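Local coordinates for protein hypothetical sugar kinase (Cytophaga hutchinsonii, PDB 3R8E) that probably phosphorylates a sugar as a kinase of the ROK family, with the ribonuclease H-like fold of that group, at residues E125-G139 with L304-M318. Residues are numbered along the deposited sequence; the frame is centred on the assembly and turned at random.
Sequences ENDAKCAALGEYYFG and LENDAGLLGAAGLIM
Gly-134 and Gly-312 meet where two helices, 127-138 and 308-318, cross at 82° with their axes only 6.5 Å apart. Such an approach illustrates what small residues permit: neither glycine carries a side chain, the backbones come within 3.7 Å between the CA atoms of Gly-134 and Gly-312, and Gly-312 CA donates a nearly straight CA-H...O contact to Cys-130 O (3.1 Å). Beside it the Cys-130 side chain fits as a knob among Gly-309, Gly-312, Ala-313 and Leu-316, while Ala-131 CB meets Ala-308 CB at 3.9 Å.

Apolar contacts widen the interface. Leu-316 turns one methyl, CD2, to Leu-133 CD2, and both methyls reach Glu-125 CB. Phe-138, with CG anti to its carbonyl carbon (chi1 -49°), offers its ring edge to Leu-311 O and to the selenium of selenomethionine Met-318, 3.5 Å from Phe-138 CZ; Met-318 CE lies over one face of Tyr-137.

One direct hydrogen bond joins the segments: Leu-304 N reaches the syn side of Glu-135 OE2 (3.1 Å), which also accepts from a water bound to Glu-305 O.

Helix 127-138 continues from strand 121-126, and helix 308-318 packs on strands 21-25 and 30-36 of the same sheet; Ala-131 and Glu-135 also touch Leu-149 of strand 147-152 in the other large sheet.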
ATOM      1  N   GLU A 125       9.298 -17.475   6.588  1.00 18.98           N
ATOM      2  CA  GLU A 125       8.473 -16.391   6.059  1.00 17.26           C
ATOM      3  C   GLU A 125       7.460 -15.955   7.113  1.00 20.42           C
ATOM      4  O   GLU A 125       7.237 -16.669   8.090  1.00 19.47           O
ATOM      5  CB  GLU A 125       7.761 -16.860   4.757  1.00 17.89           C
ATOM      6  CG  GLU A 125       6.976 -15.819   3.963  1.00 22.04           C
ATOM      7  CD  GLU A 125       7.736 -14.534   3.702  1.00 28.07           C
ATOM      8  OE1 GLU A 125       8.587 -14.526   2.785  1.00 25.26           O
ATOM      9  OE2 GLU A 125       7.559 -13.574   4.484  1.00 23.21           O
ATOM     10  N   ASN A 126       6.861 -14.763   6.931  1.00 16.70           N
ATOM     11  CA  ASN A 126       5.785 -14.294   7.795  1.00 16.94           C
ATOM     12  C   ASN A 126       4.558 -15.200   7.561  1.00 19.28           C
ATOM     13  O   ASN A 126       4.278 -15.575   6.415  1.00 16.64           O
ATOM     14  CB  ASN A 126       5.467 -12.824   7.512  1.00 17.42           C
ATOM     15  CG  ASN A 126       4.169 -12.365   8.115  1.00 29.45           C
ATOM     16  OD1 ASN A 126       3.125 -12.395   7.466  1.00 19.72           O
ATOM     17  ND2 ASN A 126       4.187 -12.016   9.392  1.00 23.93           N
ATOM     18  N   ASP A 127       3.845 -15.565   8.640  1.00 17.73           N
ATOM     19  CA  ASP A 127       2.709 -16.493   8.564  1.00 17.40           C
ATOM     20  C   ASP A 127       1.527 -15.988   7.715  1.00 20.21           C
ATOM     21  O   ASP A 127       0.913 -16.801   7.026  1.00 19.42           O
ATOM     22  CB  ASP A 127       2.209 -16.889   9.958  1.00 20.20           C
ATOM     23  CG  ASP A 127       1.698 -15.775  10.859  1.00 27.50           C
ATOM     24  OD1 ASP A 127       1.882 -14.588  10.509  1.00 24.74           O
ATOM     25  OD2 ASP A 127       1.141 -16.091  11.928  1.00 30.61           O
ATOM     26  N   ALA A 128       1.208 -14.677   7.754  1.00 17.21           N
ATOM     27  CA  ALA A 128       0.103 -14.129   6.953  1.00 17.55           C
ATOM     28  C   ALA A 128       0.447 -14.166   5.460  1.00 19.88           C
ATOM     29  O   ALA A 128      -0.440 -14.371   4.627  1.00 19.51           O
ATOM     30  CB  ALA A 128      -0.221 -12.712   7.392  1.00 18.41           C
ATOM     31  N   LYS A 129       1.751 -13.988   5.125  1.00 14.90           N
ATOM     32  CA  LYS A 129       2.240 -14.094   3.757  1.00 13.96           C
ATOM     33  C   LYS A 129       2.190 -15.565   3.324  1.00 17.75           C
ATOM     34  O   LYS A 129       1.815 -15.857   2.191  1.00 16.35           O
ATOM     35  CB  LYS A 129       3.659 -13.519   3.631  1.00 15.51           C
ATOM     36  CG  LYS A 129       3.685 -12.019   3.854  1.00 15.03           C
ATOM     37  CD  LYS A 129       5.089 -11.440   3.637  1.00 17.10           C
ATOM     38  CE  LYS A 129       5.105  -9.933   3.774  1.00 18.16           C
ATOM     39  NZ  LYS A 129       4.781  -9.493   5.159  1.00 19.64           N
ATOM     40  N   CYS A 130       2.551 -16.489   4.244  1.00 15.26           N
ATOM     41  CA  CYS A 130       2.463 -17.935   3.989  1.00 15.10           C
ATOM     42  C   CYS A 130       1.048 -18.306   3.603  1.00 16.52           C
ATOM     43  O   CYS A 130       0.863 -19.044   2.647  1.00 15.11           O
ATOM     44  CB  CYS A 130       2.913 -18.732   5.204  1.00 15.92           C
ATOM     45  SG  CYS A 130       4.702 -18.845   5.373  1.00 19.92           S
ATOM     46  N   ALA A 131       0.047 -17.793   4.339  1.00 14.32           N
ATOM     47  CA  ALA A 131      -1.367 -18.097   4.067  1.00 14.88           C
ATOM     48  C   ALA A 131      -1.752 -17.700   2.631  1.00 18.00           C
ATOM     49  O   ALA A 131      -2.420 -18.481   1.961  1.00 17.70           O
ATOM     50  CB  ALA A 131      -2.265 -17.402   5.076  1.00 15.72           C
ATOM     51  N   ALA A 132      -1.275 -16.531   2.138  1.00 14.54           N
ATOM     52  CA  ALA A 132      -1.530 -16.121   0.746  1.00 13.77           C
ATOM     53  C   ALA A 132      -0.877 -17.111  -0.218  1.00 17.67           C
ATOM     54  O   ALA A 132      -1.510 -17.529  -1.185  1.00 15.89           O
ATOM     55  CB  ALA A 132      -0.999 -14.721   0.494  1.00 13.73           C
ATOM     56  N   LEU A 133       0.382 -17.525   0.077  1.00 15.69           N
ATOM     57  CA  LEU A 133       1.098 -18.495  -0.755  1.00 16.49           C
ATOM     58  C   LEU A 133       0.375 -19.862  -0.751  1.00 19.27           C
ATOM     59  O   LEU A 133       0.332 -20.533  -1.784  1.00 18.77           O
ATOM     60  CB  LEU A 133       2.556 -18.629  -0.283  1.00 16.81           C
ATOM     61  CG  LEU A 133       3.521 -19.364  -1.218  1.00 22.91           C
ATOM     62  CD1 LEU A 133       3.723 -18.609  -2.539  1.00 23.04           C
ATOM     63  CD2 LEU A 133       4.855 -19.586  -0.544  1.00 25.09           C
ATOM     64  N   GLY A 134      -0.232 -20.222   0.385  1.00 16.60           N
ATOM     65  CA  GLY A 134      -1.011 -21.453   0.523  1.00 16.84           C
ATOM     66  C   GLY A 134      -2.217 -21.444  -0.398  1.00 20.32           C
ATOM     67  O   GLY A 134      -2.478 -22.424  -1.105  1.00 20.44           O
ATOM     68  N   GLU A 135      -2.937 -20.309  -0.419  1.00 16.82           N
ATOM     69  CA  GLU A 135      -4.104 -20.103  -1.279  1.00 15.71           C
ATOM     70  C   GLU A 135      -3.684 -20.121  -2.740  1.00 19.25           C
ATOM     71  O   GLU A 135      -4.375 -20.711  -3.562  1.00 19.54           O
ATOM     72  CB  GLU A 135      -4.812 -18.783  -0.928  1.00 16.02           C
ATOM     73  CG  GLU A 135      -5.722 -18.879   0.292  1.00 18.55           C
ATOM     74  CD  GLU A 135      -6.981 -19.726   0.172  1.00 24.80           C
ATOM     75  OE1 GLU A 135      -7.391 -20.057  -0.964  1.00 18.74           O
ATOM     76  OE2 GLU A 135      -7.583 -20.024   1.227  1.00 22.06           O
ATOM     77  N   TYR A 136      -2.518 -19.527  -3.050  1.00 15.30           N
ATOM     78  CA  TYR A 136      -1.972 -19.467  -4.402  1.00 15.30           C
ATOM     79  C   TYR A 136      -1.655 -20.867  -4.948  1.00 19.37           C
ATOM     80  O   TYR A 136      -1.901 -21.126  -6.123  1.00 20.09           O
ATOM     81  CB  TYR A 136      -0.705 -18.586  -4.416  1.00 15.86           C
ATOM     82  CG  TYR A 136      -0.027 -18.504  -5.769  1.00 16.41           C
ATOM     83  CD1 TYR A 136      -0.527 -17.678  -6.772  1.00 17.92           C
ATOM     84  CD2 TYR A 136       1.113 -19.254  -6.048  1.00 18.35           C
ATOM     85  CE1 TYR A 136       0.101 -17.587  -8.014  1.00 18.93           C
ATOM     86  CE2 TYR A 136       1.738 -19.186  -7.292  1.00 19.99           C
ATOM     87  CZ  TYR A 136       1.224 -18.355  -8.275  1.00 26.00           C
ATOM     88  OH  TYR A 136       1.839 -18.276  -9.503  1.00 25.01           O
ATOM     89  N   TYR A 137      -1.120 -21.769  -4.114  1.00 16.10           N
ATOM     90  CA  TYR A 137      -0.772 -23.099  -4.620  1.00 18.20           C
ATOM     91  C   TYR A 137      -1.882 -24.126  -4.500  1.00 22.40           C
ATOM     92  O   TYR A 137      -1.920 -25.055  -5.315  1.00 22.60           O
ATOM     93  CB  TYR A 137       0.467 -23.653  -3.892  1.00 20.57           C
ATOM     94  CG  TYR A 137       1.776 -22.993  -4.275  1.00 24.60           C
ATOM     95  CD1 TYR A 137       2.116 -22.790  -5.611  1.00 27.55           C
ATOM     96  CD2 TYR A 137       2.711 -22.647  -3.306  1.00 26.27           C
ATOM     97  CE1 TYR A 137       3.325 -22.198  -5.970  1.00 28.91           C
ATOM     98  CE2 TYR A 137       3.930 -22.063  -3.653  1.00 27.94           C
ATOM     99  CZ  TYR A 137       4.232 -21.838  -4.986  1.00 36.25           C
ATOM    100  OH  TYR A 137       5.429 -21.255  -5.329  1.00 39.37           O
ATOM    101  N   PHE A 138      -2.748 -24.020  -3.470  1.00 19.20           N
ATOM    102  CA  PHE A 138      -3.701 -25.102  -3.208  1.00 19.74           C
ATOM    103  C   PHE A 138      -5.179 -24.712  -3.074  1.00 23.62           C
ATOM    104  O   PHE A 138      -6.022 -25.613  -3.010  1.00 23.32           O
ATOM    105  CB  PHE A 138      -3.277 -25.828  -1.916  1.00 21.82           C
ATOM    106  CG  PHE A 138      -1.821 -26.235  -1.843  1.00 23.34           C
ATOM    107  CD1 PHE A 138      -1.341 -27.306  -2.589  1.00 27.54           C
ATOM    108  CD2 PHE A 138      -0.929 -25.547  -1.027  1.00 24.68           C
ATOM    109  CE1 PHE A 138       0.003 -27.693  -2.505  1.00 28.80           C
ATOM    110  CE2 PHE A 138       0.414 -25.931  -0.947  1.00 27.44           C
ATOM    111  CZ  PHE A 138       0.872 -26.998  -1.689  1.00 26.39           C
ATOM    112  N   GLY A 139      -5.485 -23.419  -3.038  1.00 20.14           N
ATOM    113  CA  GLY A 139      -6.857 -22.948  -2.867  1.00 19.69           C
ATOM    114  C   GLY A 139      -7.766 -23.085  -4.075  1.00 22.97           C
ATOM    115  O   GLY A 139      -7.344 -23.555  -5.139  1.00 20.72           O
ATOM    116  N   LEU A 304      -9.256 -22.480   2.182  1.00 25.05           N
ATOM    117  CA  LEU A 304      -8.294 -23.300   2.932  1.00 25.33           C
ATOM    118  C   LEU A 304      -8.415 -23.099   4.439  1.00 32.40           C
ATOM    119  O   LEU A 304      -7.934 -23.939   5.209  1.00 31.90           O
ATOM    120  CB  LEU A 304      -6.857 -23.035   2.481  1.00 24.15           C
ATOM    121  CG  LEU A 304      -6.513 -23.415   1.037  1.00 27.12           C
ATOM    122  CD1 LEU A 304      -5.090 -23.088   0.755  1.00 26.65           C
ATOM    123  CD2 LEU A 304      -6.749 -24.909   0.757  1.00 29.81           C
ATOM    124  N   GLU A 305      -9.057 -21.985   4.857  1.00 31.28           N
ATOM    125  CA  GLU A 305      -9.300 -21.606   6.252  1.00 32.59           C
ATOM    126  C   GLU A 305      -7.975 -21.575   7.041  1.00 37.88           C
ATOM    127  O   GLU A 305      -6.990 -21.042   6.518  1.00 37.54           O
ATOM    128  CB  GLU A 305     -10.361 -22.526   6.901  1.00 35.16           C
ATOM    129  CG  GLU A 305     -11.752 -22.335   6.316  1.00 47.29           C
ATOM    130  CD  GLU A 305     -12.787 -23.360   6.738  1.00 72.84           C
ATOM    131  OE1 GLU A 305     -13.074 -23.455   7.954  1.00 70.44           O
ATOM    132  OE2 GLU A 305     -13.340 -24.041   5.845  1.00 67.94           O
ATOM    133  N   ASN A 306      -7.936 -22.160   8.258  1.00 35.93           N
ATOM    134  CA  ASN A 306      -6.766 -22.173   9.147  1.00 35.88           C
ATOM    135  C   ASN A 306      -5.590 -23.047   8.645  1.00 37.54           C
ATOM    136  O   ASN A 306      -4.531 -23.035   9.274  1.00 38.25           O
ATOM    137  CB  ASN A 306      -7.176 -22.624  10.548  1.00 39.77           C
ATOM    138  CG  ASN A 306      -7.871 -21.545  11.336  1.00 72.19           C
ATOM    139  OD1 ASN A 306      -9.093 -21.382  11.273  1.00 68.49           O
ATOM    140  ND2 ASN A 306      -7.102 -20.777  12.092  1.00 67.59           N
ATOM    141  N   ASP A 307      -5.755 -23.780   7.531  1.00 30.96           N
ATOM    142  CA  ASP A 307      -4.686 -24.627   6.991  1.00 29.30           C
ATOM    143  C   ASP A 307      -3.750 -23.874   6.022  1.00 28.14           C
ATOM    144  O   ASP A 307      -2.644 -24.349   5.759  1.00 26.07           O
ATOM    145  CB  ASP A 307      -5.283 -25.849   6.284  1.00 31.50           C
ATOM    146  CG  ASP A 307      -5.862 -26.897   7.224  1.00 42.40           C
ATOM    147  OD1 ASP A 307      -5.304 -27.080   8.332  1.00 43.56           O
ATOM    148  OD2 ASP A 307      -6.828 -27.577   6.826  1.00 48.85           O
ATOM    149  N   ALA A 308      -4.185 -22.712   5.499  1.00 22.98           N
ATOM    150  CA  ALA A 308      -3.430 -21.925   4.519  1.00 21.33           C
ATOM    151  C   ALA A 308      -1.997 -21.596   4.969  1.00 23.29           C
ATOM    152  O   ALA A 308      -1.082 -21.698   4.153  1.00 22.77           O
ATOM    153  CB  ALA A 308      -4.175 -20.640   4.181  1.00 21.52           C
ATOM    154  N   GLY A 309      -1.823 -21.215   6.240  1.00 20.38           N
ATOM    155  CA  GLY A 309      -0.523 -20.863   6.812  1.00 19.96           C
ATOM    156  C   GLY A 309       0.490 -21.990   6.750  1.00 22.86           C
ATOM    157  O   GLY A 309       1.624 -21.785   6.304  1.00 21.36           O
ATOM    158  N   LEU A 310       0.071 -23.195   7.171  1.00 20.92           N
ATOM    159  CA  LEU A 310       0.908 -24.397   7.163  1.00 22.21           C
ATOM    160  C   LEU A 310       1.205 -24.829   5.720  1.00 22.75           C
ATOM    161  O   LEU A 310       2.361 -25.105   5.393  1.00 20.72           O
ATOM    162  CB  LEU A 310       0.220 -25.525   7.944  1.00 23.41           C
ATOM    163  CG  LEU A 310       1.145 -26.609   8.501  1.00 29.79           C
ATOM    164  CD1 LEU A 310       0.688 -27.057   9.870  1.00 31.62           C
ATOM    165  CD2 LEU A 310       1.208 -27.807   7.571  1.00 32.93           C
ATOM    166  N   LEU A 311       0.172 -24.834   4.849  1.00 19.50           N
ATOM    167  CA  LEU A 311       0.324 -25.194   3.436  1.00 18.40           C
ATOM    168  C   LEU A 311       1.303 -24.247   2.734  1.00 20.41           C
ATOM    169  O   LEU A 311       2.167 -24.711   1.990  1.00 19.95           O
ATOM    170  CB  LEU A 311      -1.032 -25.207   2.703  1.00 17.81           C
ATOM    171  CG  LEU A 311      -2.000 -26.339   3.075  1.00 22.78           C
ATOM    172  CD1 LEU A 311      -3.359 -26.102   2.449  1.00 21.78           C
ATOM    173  CD2 LEU A 311      -1.477 -27.696   2.636  1.00 26.33           C
ATOM    174  N   GLY A 312       1.191 -22.948   3.024  1.00 17.25           N
ATOM    175  CA  GLY A 312       2.062 -21.919   2.462  1.00 16.87           C
ATOM    176  C   GLY A 312       3.485 -22.052   2.958  1.00 20.68           C
ATOM    177  O   GLY A 312       4.427 -21.877   2.181  1.00 20.75           O
ATOM    178  N   ALA A 313       3.649 -22.391   4.252  1.00 18.37           N
ATOM    179  CA  ALA A 313       4.969 -22.609   4.862  1.00 18.57           C
ATOM    180  C   ALA A 313       5.683 -23.746   4.121  1.00 22.83           C
ATOM    181  O   ALA A 313       6.817 -23.567   3.686  1.00 22.94           O
ATOM    182  CB  ALA A 313       4.831 -22.915   6.346  1.00 19.81           C
ATOM    183  N   ALA A 314       4.984 -24.872   3.872  1.00 20.13           N
ATOM    184  CA  ALA A 314       5.540 -25.975   3.088  1.00 20.95           C
ATOM    185  C   ALA A 314       5.813 -25.517   1.642  1.00 25.39           C
ATOM    186  O   ALA A 314       6.821 -25.912   1.058  1.00 25.68           O
ATOM    187  CB  ALA A 314       4.584 -27.153   3.090  1.00 22.31           C
ATOM    188  N   GLY A 315       4.939 -24.648   1.121  1.00 22.56           N
ATOM    189  CA  GLY A 315       5.020 -24.070  -0.219  1.00 22.39           C
ATOM    190  C   GLY A 315       6.309 -23.321  -0.498  1.00 28.04           C
ATOM    191  O   GLY A 315       6.735 -23.248  -1.654  1.00 28.75           O
ATOM    192  N   LEU A 316       6.957 -22.785   0.564  1.00 24.79           N
ATOM    193  CA  LEU A 316       8.245 -22.075   0.473  1.00 25.16           C
ATOM    194  C   LEU A 316       9.329 -22.989  -0.099  1.00 33.78           C
ATOM    195  O   LEU A 316      10.123 -22.547  -0.928  1.00 34.58           O
ATOM    196  CB  LEU A 316       8.709 -21.550   1.851  1.00 24.44           C
ATOM    197  CG  LEU A 316       7.816 -20.564   2.607  1.00 26.84           C
ATOM    198  CD1 LEU A 316       8.293 -20.404   4.045  1.00 26.43           C
ATOM    199  CD2 LEU A 316       7.759 -19.212   1.910  1.00 27.26           C
ATOM    200  N   ILE A 317       9.337 -24.267   0.341  1.00 32.49           N
ATOM    201  CA  ILE A 317      10.299 -25.303  -0.062  1.00 34.64           C
ATOM    202  C   ILE A 317      10.051 -25.732  -1.522  1.00 42.31           C
ATOM    203  O   ILE A 317      11.012 -26.015  -2.239  1.00 43.18           O
ATOM    204  CB  ILE A 317      10.236 -26.502   0.933  1.00 38.27           C
ATOM    205  CG1 ILE A 317      10.498 -26.061   2.409  1.00 38.14           C
ATOM    206  CG2 ILE A 317      11.136 -27.684   0.511  1.00 40.48           C
ATOM    207  CD1 ILE A 317      11.941 -25.519   2.764  1.00 42.78           C
HETATM  208  N   MSE A 318       8.775 -25.749  -1.958  1.00 40.79           N
HETATM  209  CA  MSE A 318       8.349 -26.103  -3.319  1.00 42.31           C
HETATM  210  C   MSE A 318       8.900 -25.131  -4.378  1.00 47.79           C
HETATM  211  O   MSE A 318       9.190 -25.560  -5.496  1.00 48.59           O
HETATM  212  CB  MSE A 318       6.817 -26.120  -3.410  1.00 44.17           C
HETATM  213  CG  MSE A 318       6.172 -27.347  -2.789  1.00 52.44           C
HETATM  214 SE   MSE A 318       4.248 -27.103  -2.509  0.75 60.32          SE
HETATM  215  CE  MSE A 318       3.670 -26.761  -4.371  1.00 56.93           C
TER
HETATM  216  O   HOH W   1      -7.296 -19.321   3.824  1.00 28.94           O